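Local coordinates for protein copper induced nitroreductase D (Lactococcus lactis, PDB 2WQF) that binds flavin mononucleotide as a copper-induced nitroreductase involved in defence against oxidative stress, at residues Lys25-Pro38 and Ile132-Leu146. Residues are numbered along the deposited sequence; the frame is centred on the assembly and turned at random. Where two conformers were deposited one is given.
Sequences KVIETIKEAVRFSP and IISVNVWTALAELGL. With FMN (flavin mononucleotide), chain B; FMN (flavin mononucleotide), chain C.
Asn136 turns an N-H of its amide to Ser37 OG, which lies only 2° out of the amide plane. The bond from ND2 to OG is 2.9 Å long and almost straight (176°). Ser37 OG, set beside its own backbone N, also gives a 2.7 Å hydrogen bond to Ala33 O; just past helix 25-35, the hydroxyl thus joins that helix's last turn to Asn136 of helix 132-143. Ile133 CG2 packs 3.5 Å from Ser37 CB. With Ser37 replaced by an alanine, the Asn136 N-H would probably lose its mate across the contact, and Ala33 O the hydroxyl's bond. Pro38 and Ile132 both touch the FMN of chain B, Ile132 CD1 lying 3.8 Å from its methyl C8M. Trp138, directed away from helix 25-35, lies obliquely by phosphate O2P of the FMN of chain C, with Arg10 in cation-pi contact and NE1 hydrogen-bonded to Arg11 O.

Small residues let the axes of helices 25-35 and 132-143 approach to 8.4 Å, their directions 142° apart: Thr29 CG2 meets Ala140 CB at 3.6 Å, and Ala33 CB rests over Asn136 O and Val137 CA. Val34 and Val137 run side by side, CG2 to CG2 3.6 Å. Val26 crosses Leu141 at about a right angle and meets Leu146 tip to tip (CG2 to CD1, 3.7 Å).

Ile30, Val34 and Val137 continue onto strands 46-52, 97-104 and 171-182, placing both helices against the nitroreductase-fold sheet; Ile132 and Val135 pack reciprocally on Val135 and Ile132 of the second subunit, putting helix 121-143 at the dimer interface.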
loop_
_atom_site.group_PDB
_atom_site.type_symbol
_atom_site.label_atom_id
_atom_site.label_comp_id
_atom_site.label_asym_id
_atom_site.label_seq_id
_atom_site.Cartn_x
_atom_site.Cartn_y
_atom_site.Cartn_z
ATOM N N LYS A 25 -14.302 8.285 -17.642
ATOM C CA LYS A 25 -14.567 7.237 -16.658
ATOM C C LYS A 25 -13.285 6.769 -16.034
ATOM O O LYS A 25 -13.241 6.433 -14.854
ATOM C CB LYS A 25 -15.299 6.046 -17.309
ATOM C CG LYS A 25 -15.669 4.860 -16.405
ATOM C CD LYS A 25 -16.113 3.662 -17.275
ATOM C CE LYS A 25 -17.008 4.132 -18.433
ATOM N NZ LYS A 25 -17.315 3.087 -19.426
ATOM N N VAL A 26 -12.235 6.681 -16.831
ATOM C CA VAL A 26 -10.935 6.316 -16.298
ATOM C C VAL A 26 -10.475 7.323 -15.233
ATOM O O VAL A 26 -10.061 6.928 -14.146
ATOM C CB VAL A 26 -9.899 6.195 -17.425
ATOM C CG1 VAL A 26 -8.519 5.942 -16.814
ATOM C CG2 VAL A 26 -10.294 5.063 -18.348
ATOM N N ILE A 27 -10.571 8.608 -15.538
ATOM C CA ILE A 27 -10.147 9.658 -14.618
ATOM C C ILE A 27 -10.983 9.593 -13.329
ATOM O O ILE A 27 -10.442 9.705 -12.233
ATOM C CB ILE A 27 -10.310 11.069 -15.239
ATOM C CG1 ILE A 27 -9.420 11.238 -16.469
ATOM C CG2 ILE A 27 -10.028 12.141 -14.197
ATOM C CD1 ILE A 27 -8.056 10.951 -16.227
ATOM N N GLU A 28 -12.296 9.399 -13.480
ATOM C CA GLU A 28 -13.199 9.291 -12.335
ATOM C C GLU A 28 -12.794 8.138 -11.438
ATOM O O GLU A 28 -12.803 8.247 -10.200
ATOM C CB GLU A 28 -14.635 9.088 -12.811
ATOM C CG GLU A 28 -15.254 10.318 -13.426
ATOM C CD GLU A 28 -16.639 10.062 -14.004
ATOM O OE1 GLU A 28 -17.186 8.952 -13.820
ATOM O OE2 GLU A 28 -17.174 10.979 -14.655
ATOM N N THR A 29 -12.446 7.013 -12.055
ATOM C CA THR A 29 -12.085 5.826 -11.307
ATOM C C THR A 29 -10.764 5.995 -10.572
ATOM O O THR A 29 -10.607 5.532 -9.438
ATOM C CB THR A 29 -12.034 4.614 -12.229
ATOM O OG1 THR A 29 -13.315 4.469 -12.849
ATOM C CG2 THR A 29 -11.795 3.375 -11.457
ATOM N N ILE A 30 -9.800 6.630 -11.226
ATOM C CA ILE A 30 -8.529 6.921 -10.587
ATOM C C ILE A 30 -8.762 7.742 -9.331
ATOM O O ILE A 30 -8.214 7.445 -8.274
ATOM C CB ILE A 30 -7.559 7.657 -11.558
ATOM C CG1 ILE A 30 -7.122 6.728 -12.707
ATOM C CG2 ILE A 30 -6.336 8.149 -10.819
ATOM C CD1 ILE A 30 -6.502 7.497 -13.879
ATOM N N LYS A 31 -9.543 8.814 -9.452
ATOM C CA LYS A 31 -9.808 9.700 -8.333
ATOM C C LYS A 31 -10.506 8.931 -7.201
ATOM O O LYS A 31 -10.152 9.086 -6.036
ATOM C CB LYS A 31 -10.653 10.889 -8.760
ATOM C CG LYS A 31 -9.924 11.896 -9.641
ATOM C CD LYS A 31 -10.925 13.002 -10.066
ATOM C CE LYS A 31 -10.290 14.089 -10.855
ATOM N NZ LYS A 31 -11.308 15.040 -11.379
ATOM N N GLU A 32 -11.507 8.117 -7.530
ATOM C CA GLU A 32 -12.209 7.366 -6.505
ATOM C C GLU A 32 -11.290 6.394 -5.778
ATOM O O GLU A 32 -11.411 6.229 -4.562
ATOM C CB GLU A 32 -13.415 6.621 -7.066
ATOM C CG GLU A 32 -14.558 7.537 -7.492
ATOM C CD GLU A 32 -15.757 6.771 -7.987
ATOM O OE1 GLU A 32 -15.572 5.762 -8.704
ATOM O OE2 GLU A 32 -16.884 7.166 -7.662
ATOM N N ALA A 33 -10.409 5.720 -6.515
ATOM C CA ALA A 33 -9.520 4.744 -5.899
ATOM C C ALA A 33 -8.611 5.419 -4.871
ATOM O O ALA A 33 -8.372 4.875 -3.797
ATOM C CB ALA A 33 -8.706 4.014 -6.956
ATOM N N VAL A 34 -8.120 6.611 -5.181
ATOM C CA VAL A 34 -7.314 7.382 -4.233
ATOM C C VAL A 34 -8.178 7.901 -3.066
ATOM O O VAL A 34 -7.811 7.786 -1.887
ATOM C CB VAL A 34 -6.633 8.561 -4.937
ATOM C CG1 VAL A 34 -5.917 9.430 -3.922
ATOM C CG2 VAL A 34 -5.684 8.031 -5.998
ATOM N N ARG A 35 -9.356 8.415 -3.397
ATOM C CA ARG A 35 -10.263 9.007 -2.396
ATOM C C ARG A 35 -10.583 8.021 -1.275
ATOM O O ARG A 35 -10.583 8.370 -0.083
ATOM C CB ARG A 35 -11.566 9.425 -3.093
ATOM C CG ARG A 35 -12.592 10.058 -2.193
ATOM C CD ARG A 35 -13.879 10.344 -2.936
ATOM N NE ARG A 35 -14.747 11.258 -2.190
ATOM C CZ ARG A 35 -14.615 12.593 -2.175
ATOM N NH1 ARG A 35 -13.687 13.190 -2.902
ATOM N NH2 ARG A 35 -15.419 13.322 -1.443
ATOM N N PHE A 36 -10.856 6.777 -1.652
ATOM C CA PHE A 36 -11.269 5.759 -0.689
ATOM C C PHE A 36 -10.152 4.920 -0.118
ATOM O O PHE A 36 -10.417 3.925 0.543
ATOM C CB PHE A 36 -12.364 4.901 -1.284
ATOM C CG PHE A 36 -13.582 5.693 -1.670
ATOM C CD1 PHE A 36 -14.209 6.510 -0.739
ATOM C CD2 PHE A 36 -14.081 5.639 -2.960
ATOM C CE1 PHE A 36 -15.327 7.238 -1.078
ATOM C CE2 PHE A 36 -15.186 6.367 -3.312
ATOM C CZ PHE A 36 -15.811 7.185 -2.367
ATOM N N SER A 37 -8.919 5.362 -0.318
ATOM C CA SER A 37 -7.751 4.729 0.294
ATOM C C SER A 37 -7.483 5.339 1.674
ATOM O O SER A 37 -7.519 6.565 1.844
ATOM C CB SER A 37 -6.514 4.946 -0.567
ATOM O OG SER A 37 -6.599 4.260 -1.803
ATOM N N PRO A 38 -7.185 4.494 2.663
ATOM C CA PRO A 38 -6.847 5.009 4.002
ATOM C C PRO A 38 -5.412 5.552 4.066
ATOM O O PRO A 38 -4.507 5.071 3.368
ATOM C CB PRO A 38 -6.975 3.780 4.871
ATOM C CG PRO A 38 -6.573 2.649 3.969
ATOM C CD PRO A 38 -7.090 3.026 2.590
ATOM N N ILE A 132 -0.215 2.110 -1.046
ATOM C CA ILE A 132 -1.649 1.873 -0.940
ATOM C C ILE A 132 -2.399 2.504 -2.119
ATOM O O ILE A 132 -3.165 1.828 -2.818
ATOM C CB ILE A 132 -2.166 2.428 0.398
ATOM C CG1 ILE A 132 -1.690 1.532 1.559
ATOM C CG2 ILE A 132 -3.681 2.559 0.426
ATOM C CD1 ILE A 132 -1.837 2.194 2.928
ATOM N N ILE A 133 -2.185 3.789 -2.374
ATOM C CA ILE A 133 -2.974 4.439 -3.431
ATOM C C ILE A 133 -2.532 3.956 -4.819
ATOM O O ILE A 133 -3.363 3.833 -5.720
ATOM C CB ILE A 133 -2.981 5.985 -3.343
ATOM C CG1 ILE A 133 -1.604 6.603 -3.516
ATOM C CG2 ILE A 133 -3.650 6.416 -2.009
ATOM C CD1 ILE A 133 -1.661 8.130 -3.651
ATOM N N SER A 134 -1.253 3.611 -4.963
ATOM C CA SER A 134 -0.751 3.124 -6.245
ATOM C C SER A 134 -1.446 1.812 -6.641
ATOM O O SER A 134 -1.891 1.661 -7.792
ATOM C CB SER A 134 0.774 2.929 -6.221
ATOM O OG SER A 134 1.429 4.153 -6.011
ATOM N N VAL A 135 -1.542 0.855 -5.706
ATOM C CA VAL A 135 -2.133 -0.450 -6.040
ATOM C C VAL A 135 -3.643 -0.362 -6.135
ATOM O O VAL A 135 -4.248 -1.079 -6.920
ATOM C CB VAL A 135 -1.700 -1.627 -5.098
ATOM C CG1 VAL A 135 -0.205 -1.768 -5.114
ATOM C CG2 VAL A 135 -2.222 -1.431 -3.661
ATOM N N ASN A 136 -4.263 0.534 -5.352
ATOM C CA ASN A 136 -5.699 0.676 -5.462
ATOM C C ASN A 136 -6.075 1.229 -6.848
ATOM O O ASN A 136 -7.054 0.791 -7.452
ATOM C CB ASN A 136 -6.314 1.511 -4.304
ATOM C CG ASN A 136 -6.532 0.688 -3.053
ATOM O OD1 ASN A 136 -6.532 -0.546 -3.111
ATOM N ND2 ASN A 136 -6.699 1.358 -1.917
ATOM N N VAL A 137 -5.319 2.210 -7.327
ATOM C CA VAL A 137 -5.535 2.756 -8.656
ATOM C C VAL A 137 -5.285 1.683 -9.725
ATOM O O VAL A 137 -6.075 1.485 -10.641
ATOM C CB VAL A 137 -4.661 3.998 -8.911
ATOM C CG1 VAL A 137 -4.671 4.384 -10.382
ATOM C CG2 VAL A 137 -5.141 5.172 -8.057
ATOM N N TRP A 138 -4.193 0.968 -9.556
ATOM C CA TRP A 138 -3.783 -0.077 -10.493
ATOM C C TRP A 138 -4.894 -1.123 -10.630
ATOM O O TRP A 138 -5.253 -1.536 -11.737
ATOM C CB TRP A 138 -2.493 -0.703 -9.946
ATOM C CG TRP A 138 -1.667 -1.553 -10.858
ATOM C CD1 TRP A 138 -2.012 -2.075 -12.066
ATOM C CD2 TRP A 138 -0.340 -2.017 -10.578
ATOM N NE1 TRP A 138 -0.944 -2.810 -12.584
ATOM C CE2 TRP A 138 0.081 -2.779 -11.677
ATOM C CE3 TRP A 138 0.548 -1.822 -9.512
ATOM C CZ2 TRP A 138 1.343 -3.375 -11.722
ATOM C CZ3 TRP A 138 1.792 -2.418 -9.559
ATOM C CH2 TRP A 138 2.178 -3.177 -10.665
ATOM N N THR A 139 -5.412 -1.570 -9.496
ATOM C CA THR A 139 -6.448 -2.569 -9.489
ATOM C C THR A 139 -7.757 -2.023 -10.054
ATOM O O THR A 139 -8.467 -2.718 -10.791
ATOM C CB THR A 139 -6.674 -3.138 -8.056
ATOM O OG1 THR A 139 -5.429 -3.627 -7.547
ATOM C CG2 THR A 139 -7.689 -4.251 -8.090
ATOM N N ALA A 140 -8.076 -0.768 -9.742
ATOM C CA ALA A 140 -9.283 -0.150 -10.286
ATOM C C ALA A 140 -9.222 -0.082 -11.833
ATOM O O ALA A 140 -10.213 -0.325 -12.535
ATOM C CB ALA A 140 -9.512 1.235 -9.669
ATOM N N LEU A 141 -8.049 0.257 -12.353
ATOM C CA LEU A 141 -7.834 0.298 -13.802
ATOM C C LEU A 141 -8.005 -1.105 -14.404
ATOM O O LEU A 141 -8.621 -1.264 -15.467
ATOM C CB LEU A 141 -6.454 0.855 -14.110
ATOM C CG LEU A 141 -6.231 2.342 -13.840
ATOM C CD1 LEU A 141 -4.761 2.696 -14.020
ATOM C CD2 LEU A 141 -7.091 3.194 -14.725
ATOM N N ALA A 142 -7.489 -2.128 -13.727
ATOM C CA ALA A 142 -7.626 -3.491 -14.224
ATOM C C ALA A 142 -9.099 -3.873 -14.306
ATOM O O ALA A 142 -9.510 -4.598 -15.208
ATOM C CB ALA A 142 -6.841 -4.474 -13.355
ATOM N N GLU A 143 -9.908 -3.384 -13.361
ATOM C CA GLU A 143 -11.332 -3.687 -13.390
ATOM C C GLU A 143 -12.037 -3.044 -14.594
ATOM O O GLU A 143 -13.056 -3.557 -15.062
ATOM C CB GLU A 143 -12.003 -3.301 -12.069
ATOM C CG GLU A 143 -11.610 -4.233 -10.929
ATOM C CD GLU A 143 -12.232 -5.625 -11.050
ATOM O OE1 GLU A 143 -13.426 -5.802 -10.667
ATOM O OE2 GLU A 143 -11.518 -6.536 -11.538
ATOM N N LEU A 144 -11.495 -1.935 -15.098
ATOM C CA LEU A 144 -12.004 -1.333 -16.337
ATOM C C LEU A 144 -11.510 -2.065 -17.586
ATOM O O LEU A 144 -11.883 -1.710 -18.704
ATOM C CB LEU A 144 -11.584 0.138 -16.430
ATOM C CG LEU A 144 -12.106 1.071 -15.350
ATOM C CD1 LEU A 144 -11.538 2.447 -15.585
ATOM C CD2 LEU A 144 -13.601 1.073 -15.378
ATOM N N GLY A 145 -10.659 -3.072 -17.407
ATOM C CA GLY A 145 -10.084 -3.823 -18.516
ATOM C C GLY A 145 -8.795 -3.239 -19.075
ATOM O O GLY A 145 -8.301 -3.682 -20.115
ATOM N N LEU A 146 -8.251 -2.250 -18.366
ATOM C CA LEU A 146 -6.994 -1.599 -18.732
ATOM C C LEU A 146 -5.834 -2.214 -17.987
ATOM O O LEU A 146 -5.970 -2.629 -16.851
ATOM C CB LEU A 146 -7.061 -0.108 -18.441
ATOM C CG LEU A 146 -8.127 0.661 -19.220
ATOM C CD1 LEU A 146 -8.104 2.156 -18.919
ATOM C CD2 LEU A 146 -7.997 0.406 -20.713
HETATM N N1 FMN B . -5.478 4.166 13.054
HETATM C C2 FMN B . -5.238 3.917 14.482
HETATM O O2 FMN B . -6.170 3.864 15.252
HETATM N N3 FMN B . -3.883 3.820 14.940
HETATM C C4 FMN B . -2.795 3.910 14.093
HETATM O O4 FMN B . -1.691 3.723 14.525
HETATM C C4A FMN B . -3.034 4.182 12.672
HETATM N N5 FMN B . -2.085 4.328 11.809
HETATM C C5A FMN B . -2.415 4.217 10.351
HETATM C C6 FMN B . -1.293 4.011 9.377
HETATM C C7 FMN B . -1.521 3.836 8.081
HETATM C C7M FMN B . -0.348 3.666 7.142
HETATM C C8 FMN B . -2.955 3.821 7.595
HETATM C C8M FMN B . -3.244 3.552 6.129
HETATM C C9 FMN B . -3.968 4.032 8.442
HETATM C C9A FMN B . -3.700 4.234 9.912
HETATM N N10 FMN B . -4.739 4.478 10.862
HETATM C C10 FMN B . -4.455 4.290 12.216
HETATM C "C1'" FMN B . -6.132 4.582 10.449
HETATM C "C2'" FMN B . -6.385 5.904 9.729
HETATM O "O2'" FMN B . -6.414 6.943 10.672
HETATM C "C3'" FMN B . -7.701 5.767 8.958
HETATM O "O3'" FMN B . -7.442 4.810 7.948
HETATM C "C4'" FMN B . -8.095 7.102 8.302
HETATM O "O4'" FMN B . -8.471 8.042 9.299
HETATM C "C5'" FMN B . -9.238 6.938 7.302
HETATM O "O5'" FMN B . -10.353 6.369 7.973
HETATM P P FMN B . -10.965 4.944 7.466
HETATM O O1P FMN B . -11.265 5.025 6.023
HETATM O O2P FMN B . -9.894 3.826 7.763
HETATM O O3P FMN B . -12.271 4.724 8.345
HETATM N N1 FMN C . 7.828 -3.187 -12.097
HETATM C C2 FMN C . 8.660 -2.491 -13.088
HETATM O O2 FMN C . 8.636 -2.837 -14.248
HETATM N N3 FMN C . 9.546 -1.461 -12.633
HETATM C C4 FMN C . 9.624 -1.065 -11.311
HETATM O O4 FMN C . 10.315 -0.131 -11.013
HETATM C C4A FMN C . 8.811 -1.776 -10.319
HETATM N N5 FMN C . 8.845 -1.512 -9.056
HETATM C C5A FMN C . 7.727 -2.004 -8.188
HETATM C C6 FMN C . 7.560 -1.401 -6.825
HETATM C C7 FMN C . 6.550 -1.742 -6.033
HETATM C C7M FMN C . 6.452 -1.124 -4.656
HETATM C C8 FMN C . 5.539 -2.745 -6.543
HETATM C C8M FMN C . 4.336 -3.097 -5.684
HETATM C C9 FMN C . 5.684 -3.317 -7.744
HETATM C C9A FMN C . 6.836 -2.927 -8.635
HETATM N N10 FMN C . 7.053 -3.514 -9.920
HETATM C C10 FMN C . 7.900 -2.855 -10.813
HETATM C "C1'" FMN C . 6.180 -4.562 -10.430
HETATM C "C2'" FMN C . 6.439 -5.881 -9.707
HETATM O "O2'" FMN C . 7.645 -6.431 -10.171
HETATM C "C3'" FMN C . 5.236 -6.793 -9.961
HETATM O "O3'" FMN C . 4.155 -6.179 -9.287
HETATM C "C4'" FMN C . 5.474 -8.194 -9.370
HETATM O "O4'" FMN C . 6.479 -8.872 -10.110
HETATM C "C5'" FMN C . 4.200 -9.037 -9.354
HETATM O "O5'" FMN C . 3.704 -9.139 -10.681
HETATM P P FMN C . 2.207 -8.592 -11.032
HETATM O O1P FMN C . 1.233 -9.204 -10.109
HETATM O O2P FMN C . 2.221 -7.023 -10.888
HETATM O O3P FMN C . 1.961 -9.019 -12.544
#